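Local coordinates for protein DynE7 (Micromonospora chersina, PDB 2XEM) that probably acts as a hot-dog fold thioesterase in the biosynthesis of the enediyne antitumour agent dynemicin, and binds a conjugated polyene ketone, at residues L34-H39 with D79-R84; D88-H93 with E137-L142. All blocks are in the same frame, centred on the assembly; numbering follows the deposited sequence.

Contact 1: residues L34-H39 with D79-R84; sequences LHWQGH and DEVEVR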
loop_
_atom_site.group_PDB
_atom_site.type_symbol
_atom_site.label_atom_id
_atom_site.label_comp_id
_atom_site.label_asym_id
_atom_site.label_seq_id
_atom_site.Cartn_x
_atom_site.Cartn_y
_atom_site.Cartn_z
ATOM N N LEU D 34 -1.281 -5.653 -9.481
ATOM C CA LEU D 34 -1.849 -6.834 -8.807
ATOM C C LEU D 34 -2.915 -6.462 -7.814
ATOM O O LEU D 34 -3.906 -7.161 -7.766
ATOM C CB LEU D 34 -0.751 -7.730 -8.156
ATOM C CG LEU D 34 0.121 -8.548 -9.141
ATOM C CD1 LEU D 34 -0.717 -9.290 -10.178
ATOM C CD2 LEU D 34 1.198 -7.666 -9.826
ATOM N N HIS D 35 -2.754 -5.350 -7.043
ATOM C CA HIS D 35 -3.824 -4.830 -6.190
ATOM C C HIS D 35 -5.078 -4.582 -6.997
ATOM O O HIS D 35 -6.162 -4.917 -6.539
ATOM C CB HIS D 35 -3.429 -3.508 -5.481
ATOM C CG HIS D 35 -2.442 -3.690 -4.396
ATOM N ND1 HIS D 35 -2.825 -3.716 -3.094
ATOM C CD2 HIS D 35 -1.099 -3.786 -4.466
ATOM C CE1 HIS D 35 -1.719 -3.872 -2.396
ATOM N NE2 HIS D 35 -0.656 -3.937 -3.193
ATOM N N TRP D 36 -4.923 -3.996 -8.209
ATOM C CA TRP D 36 -6.032 -3.636 -9.077
ATOM C C TRP D 36 -6.866 -4.834 -9.537
ATOM O O TRP D 36 -8.057 -4.665 -9.779
ATOM C CB TRP D 36 -5.550 -2.836 -10.283
ATOM C CG TRP D 36 -4.861 -1.540 -9.964
ATOM C CD1 TRP D 36 -4.843 -0.873 -8.765
ATOM C CD2 TRP D 36 -4.085 -0.759 -10.870
ATOM N NE1 TRP D 36 -4.080 0.257 -8.866
ATOM C CE2 TRP D 36 -3.602 0.359 -10.150
ATOM C CE3 TRP D 36 -3.750 -0.891 -12.239
ATOM C CZ2 TRP D 36 -2.811 1.338 -10.745
ATOM C CZ3 TRP D 36 -2.925 0.062 -12.819
ATOM C CH2 TRP D 36 -2.478 1.168 -12.083
ATOM N N GLN D 37 -6.250 -6.025 -9.645
ATOM C CA GLN D 37 -6.969 -7.296 -9.901
ATOM C C GLN D 37 -7.943 -7.589 -8.767
ATOM O O GLN D 37 -9.083 -7.971 -9.027
ATOM C CB GLN D 37 -5.976 -8.459 -10.030
ATOM C CG GLN D 37 -5.154 -8.383 -11.295
ATOM C CD GLN D 37 -4.229 -9.559 -11.474
ATOM O OE1 GLN D 37 -4.184 -10.491 -10.678
ATOM N NE2 GLN D 37 -3.458 -9.533 -12.536
ATOM N N GLY D 38 -7.469 -7.397 -7.529
ATOM C CA GLY D 38 -8.265 -7.532 -6.320
ATOM C C GLY D 38 -9.426 -6.547 -6.331
ATOM O O GLY D 38 -10.567 -6.949 -6.128
ATOM N N HIS D 39 -9.143 -5.254 -6.562
ATOM C CA HIS D 39 -10.175 -4.211 -6.601
ATOM C C HIS D 39 -11.222 -4.539 -7.668
ATOM O O HIS D 39 -12.427 -4.381 -7.444
ATOM C CB HIS D 39 -9.575 -2.843 -6.941
ATOM C CG HIS D 39 -8.448 -2.377 -6.076
ATOM N ND1 HIS D 39 -8.170 -2.953 -4.850
ATOM C CD2 HIS D 39 -7.558 -1.396 -6.302
ATOM C CE1 HIS D 39 -7.154 -2.275 -4.358
ATOM N NE2 HIS D 39 -6.745 -1.341 -5.195
ATOM N N ASP D 79 -3.749 9.046 -14.601
ATOM C CA ASP D 79 -4.230 8.187 -15.690
ATOM C C ASP D 79 -5.519 7.513 -15.267
ATOM O O ASP D 79 -5.642 7.056 -14.128
ATOM C CB ASP D 79 -3.211 7.089 -16.066
ATOM C CG ASP D 79 -2.001 7.522 -16.883
ATOM O OD1 ASP D 79 -1.963 8.694 -17.328
ATOM O OD2 ASP D 79 -1.111 6.677 -17.105
ATOM N N GLU D 80 -6.491 7.506 -16.172
ATOM C CA GLU D 80 -7.702 6.727 -15.977
ATOM C C GLU D 80 -7.492 5.369 -16.658
ATOM O O GLU D 80 -7.290 5.297 -17.874
ATOM C CB GLU D 80 -8.924 7.474 -16.522
ATOM C CG GLU D 80 -10.216 6.676 -16.419
ATOM C CD GLU D 80 -11.407 7.344 -17.088
ATOM O OE1 GLU D 80 -12.478 6.701 -17.152
ATOM O OE2 GLU D 80 -11.265 8.484 -17.591
ATOM N N VAL D 81 -7.458 4.309 -15.848
ATOM C CA VAL D 81 -7.147 2.959 -16.313
ATOM C C VAL D 81 -8.400 2.119 -16.205
ATOM O O VAL D 81 -9.035 2.104 -15.154
ATOM C CB VAL D 81 -5.958 2.310 -15.540
ATOM C CG1 VAL D 81 -5.657 0.885 -16.060
ATOM C CG2 VAL D 81 -4.711 3.194 -15.588
ATOM N N GLU D 82 -8.774 1.454 -17.310
ATOM C CA GLU D 82 -9.817 0.440 -17.252
ATOM C C GLU D 82 -9.173 -0.920 -17.023
ATOM O O GLU D 82 -8.330 -1.348 -17.812
ATOM C CB GLU D 82 -10.619 0.429 -18.524
ATOM C CG GLU D 82 -11.520 1.622 -18.641
ATOM C CD GLU D 82 -12.434 1.551 -19.843
ATOM O OE1 GLU D 82 -12.333 0.596 -20.650
ATOM O OE2 GLU D 82 -13.252 2.482 -19.982
ATOM N N VAL D 83 -9.517 -1.547 -15.898
ATOM C CA VAL D 83 -9.088 -2.905 -15.583
ATOM C C VAL D 83 -10.209 -3.812 -16.114
ATOM O O VAL D 83 -11.277 -3.897 -15.520
ATOM C CB VAL D 83 -8.792 -3.105 -14.071
ATOM C CG1 VAL D 83 -8.255 -4.523 -13.809
ATOM C CG2 VAL D 83 -7.791 -2.050 -13.565
ATOM N N ARG D 84 -9.976 -4.409 -17.290
ATOM C CA ARG D 84 -10.984 -5.172 -18.002
ATOM C C ARG D 84 -10.817 -6.643 -17.701
ATOM O O ARG D 84 -9.804 -7.233 -18.058
ATOM C CB ARG D 84 -10.892 -4.891 -19.509
ATOM C CG ARG D 84 -11.037 -3.412 -19.832
ATOM C CD ARG D 84 -10.861 -3.209 -21.301
ATOM N NE ARG D 84 -11.041 -1.810 -21.684
ATOM C CZ ARG D 84 -10.795 -1.338 -22.899
ATOM N NH1 ARG D 84 -10.352 -2.148 -23.858
ATOM N NH2 ARG D 84 -10.981 -0.056 -23.167
#

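Contact 2: residues D88-H93 with E137-L142; sequences DRLDGH and ELRRAL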
loop_
_atom_site.group_PDB
_atom_site.type_symbol
_atom_site.label_atom_id
_atom_site.label_comp_id
_atom_site.label_asym_id
_atom_site.label_seq_id
_atom_site.Cartn_x
_atom_site.Cartn_y
_atom_site.Cartn_z
ATOM N N ASP D 88 -11.478 -16.821 -17.799
ATOM C CA ASP D 88 -10.729 -17.793 -18.620
ATOM C C ASP D 88 -11.282 -19.183 -18.507
ATOM O O ASP D 88 -11.470 -19.852 -19.520
ATOM C CB ASP D 88 -9.248 -17.809 -18.248
ATOM C CG ASP D 88 -8.517 -16.563 -18.647
ATOM O OD1 ASP D 88 -9.080 -15.766 -19.438
ATOM O OD2 ASP D 88 -7.367 -16.392 -18.207
ATOM N N ARG D 89 -11.503 -19.635 -17.270
ATOM C CA ARG D 89 -12.085 -20.949 -17.018
ATOM C C ARG D 89 -12.539 -21.097 -15.581
ATOM O O ARG D 89 -11.994 -20.459 -14.667
ATOM C CB ARG D 89 -11.163 -22.114 -17.476
ATOM C CG ARG D 89 -9.802 -22.154 -16.811
ATOM C CD ARG D 89 -8.735 -22.697 -17.742
ATOM N NE ARG D 89 -7.847 -21.634 -18.234
ATOM C CZ ARG D 89 -6.793 -21.159 -17.572
ATOM N NH1 ARG D 89 -6.476 -21.641 -16.374
ATOM N NH2 ARG D 89 -6.053 -20.191 -18.099
ATOM N N LEU D 90 -13.558 -21.925 -15.409
ATOM C CA LEU D 90 -14.114 -22.312 -14.135
ATOM C C LEU D 90 -13.879 -23.784 -14.067
ATOM O O LEU D 90 -14.379 -24.515 -14.919
ATOM C CB LEU D 90 -15.610 -21.979 -14.098
ATOM C CG LEU D 90 -16.112 -21.566 -12.742
ATOM C CD1 LEU D 90 -16.360 -20.052 -12.678
ATOM C CD2 LEU D 90 -17.355 -22.382 -12.350
ATOM N N ASP D 91 -13.034 -24.212 -13.117
ATOM C CA ASP D 91 -12.611 -25.602 -12.954
ATOM C C ASP D 91 -12.795 -26.061 -11.499
ATOM O O ASP D 91 -11.862 -25.960 -10.693
ATOM C CB ASP D 91 -11.154 -25.766 -13.434
ATOM C CG ASP D 91 -10.625 -27.193 -13.466
ATOM O OD1 ASP D 91 -11.450 -28.139 -13.552
ATOM O OD2 ASP D 91 -9.389 -27.364 -13.469
ATOM N N GLY D 92 -14.012 -26.530 -11.187
ATOM C CA GLY D 92 -14.402 -27.008 -9.864
ATOM C C GLY D 92 -14.725 -25.881 -8.906
ATOM O O GLY D 92 -15.699 -25.150 -9.120
ATOM N N HIS D 93 -13.940 -25.786 -7.803
ATOM C CA HIS D 93 -13.904 -24.687 -6.837
ATOM C C HIS D 93 -12.968 -23.543 -7.315
ATOM O O HIS D 93 -12.893 -22.523 -6.647
ATOM C CB HIS D 93 -13.519 -25.210 -5.419
ATOM C CG HIS D 93 -12.082 -25.567 -5.258
ATOM N ND1 HIS D 93 -11.246 -24.834 -4.437
ATOM C CD2 HIS D 93 -11.377 -26.570 -5.818
ATOM C CE1 HIS D 93 -10.059 -25.413 -4.531
ATOM N NE2 HIS D 93 -10.091 -26.462 -5.348
ATOM N N GLU D 137 -24.488 -18.111 -8.030
ATOM C CA GLU D 137 -24.605 -16.699 -8.378
ATOM C C GLU D 137 -23.331 -16.177 -9.055
ATOM O O GLU D 137 -23.425 -15.419 -10.032
ATOM C CB GLU D 137 -24.913 -15.884 -7.117
ATOM C CG GLU D 137 -25.145 -14.412 -7.392
ATOM C CD GLU D 137 -25.305 -13.538 -6.165
ATOM O OE1 GLU D 137 -25.891 -12.447 -6.306
ATOM O OE2 GLU D 137 -24.872 -13.941 -5.063
ATOM N N LEU D 138 -22.155 -16.589 -8.535
ATOM C CA LEU D 138 -20.863 -16.200 -9.068
ATOM C C LEU D 138 -20.590 -16.908 -10.407
ATOM O O LEU D 138 -20.149 -16.262 -11.345
ATOM C CB LEU D 138 -19.748 -16.485 -8.030
ATOM C CG LEU D 138 -18.307 -16.123 -8.395
ATOM C CD1 LEU D 138 -18.197 -14.654 -8.941
ATOM C CD2 LEU D 138 -17.399 -16.306 -7.188
ATOM N N ARG D 139 -20.857 -18.221 -10.495
ATOM C CA ARG D 139 -20.780 -18.981 -11.752
ATOM C C ARG D 139 -21.576 -18.254 -12.859
ATOM O O ARG D 139 -21.034 -17.957 -13.928
ATOM C CB ARG D 139 -21.350 -20.415 -11.544
ATOM C CG ARG D 139 -21.023 -21.380 -12.681
ATOM C CD ARG D 139 -22.133 -22.392 -12.938
ATOM N NE ARG D 139 -21.945 -23.153 -14.183
ATOM C CZ ARG D 139 -22.303 -22.733 -15.401
ATOM N NH1 ARG D 139 -22.837 -21.527 -15.570
ATOM N NH2 ARG D 139 -22.111 -23.512 -16.458
ATOM N N ARG D 140 -22.846 -17.958 -12.562
ATOM C CA ARG D 140 -23.797 -17.227 -13.386
ATOM C C ARG D 140 -23.216 -15.858 -13.847
ATOM O O ARG D 140 -23.222 -15.541 -15.031
ATOM C CB ARG D 140 -25.077 -17.034 -12.542
ATOM C CG ARG D 140 -26.349 -16.893 -13.291
ATOM C CD ARG D 140 -27.554 -17.236 -12.426
ATOM N NE ARG D 140 -27.785 -16.285 -11.323
ATOM C CZ ARG D 140 -27.930 -16.629 -10.042
ATOM N NH1 ARG D 140 -27.872 -17.905 -9.676
ATOM N NH2 ARG D 140 -28.129 -15.704 -9.121
ATOM N N ALA D 141 -22.686 -15.085 -12.913
ATOM C CA ALA D 141 -22.154 -13.739 -13.168
ATOM C C ALA D 141 -20.871 -13.781 -14.056
ATOM O O ALA D 141 -20.779 -13.050 -15.059
ATOM C CB ALA D 141 -21.884 -13.032 -11.847
ATOM N N LEU D 142 -19.904 -14.659 -13.708
ATOM C CA LEU D 142 -18.652 -14.801 -14.488
ATOM C C LEU D 142 -18.870 -15.340 -15.901
ATOM O O LEU D 142 -18.164 -14.922 -16.810
ATOM C CB LEU D 142 -17.649 -15.699 -13.782
ATOM C CG LEU D 142 -16.989 -15.196 -12.512
ATOM C CD1 LEU D 142 -16.415 -16.363 -11.776
ATOM C CD2 LEU D 142 -15.905 -14.130 -12.808
#

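Contact 1: residues L34-H39 with D79-R84
Trp36 of helix 32-48 meets strand 80-91 through two valines, Val81 and Val83, whose CB atoms both point toward the helix. Near the start of the strand, Glu80 is turned from the helix and pairs with Arg14 of strand 11-16. The first touch comes at Val81: its CG1 lies 4.3 Å from CZ3 on the six-membered ring of Trp36, approaching the indole obliquely. Glu82 again lies on the far side of the strand, where Arg84 grips it side-on. Glu82 OE1 lies close to the guanidinium plane and accepts from both NE and NH2 of Arg84, each at 2.9 Å. NE comes nearly along the C-O axis of OE1 and NH2 from above the carboxylate plane, and both bonds are bent (145° and 142°). Between these two charged residues, Val83 comes nearest to the helix. With CG1 anti to its backbone N (chi1 -176°), CG2 beside that N stands 4.1 Å from Trp36 CB, while Val83 CG1 reaches the backbone, 4.0 Å from Trp36 O. No hydrogen bond crosses the contact; the indole NE1 is instead satisfied by Glu21, and the rings of His15 and Tyr33 also meet the indole. Val81 and Val83 thus point to the helix while Glu80, Glu82 and Arg84 point the other way, in line with a hot-dog fold, where a curled antiparallel sheet packs round a central helix, here helix 32-48.

Contact 2: residues D88-H93 with E137-L142
Leu90 reaches from the end of its strand into the groove between Arg139 and Leu142, residues three apart on helix 136-143. Its CB points toward the helix, but CB and CG have no partner within 4.2 Å across the contact and only lead to the two methyls that do. One branch, CD1, lies 3.8 Å from CD1 of Leu142. The other, CD2, comes equally near to the aliphatic part of Arg139, 3.8 Å from its CG. Leu90 crosses both partner side chains at about a right angle, with one methyl given to each. On the helix, Arg139 has CG anti to its own N (chi1 -167°), which sets this methylene beside Leu90 CD2; the bend at chi2 comes beyond CG and affects only the outer chain. The contact is entirely apolar and only partly buried, with Arg139 at the exposed margin and Leu142 on the inner side. Ile95 of strand 94-105 touches both Leu90 and Leu142, and Phe44 of helix 32-48 also packs on Leu142, placing helix 136-143 against the end of the hairpin 80-105 and beside the central helix.

In the fold
Strand 80-91 is common to both contacts: its start meets helix 32-48 in contact 1, and its end meets helix 136-143 in contact 2, with the two centres 20 Å apart. Along the chain they come in series, contact 1 closing before contact 2 opens. Contact 1 is buried, its centre about 7 Å from the centre of the chain, against 13 Å for the partly buried contact 2. Helix 136-143 also touches helix 32-48, so the same strand is packed at its start by one helix and at its end by the other. His35, on the same helix segment as Trp36, hydrogen-bonds with His35 of the second subunit and Asp20 of the third, while no other chain of the tetramer touches the segments of contact 2.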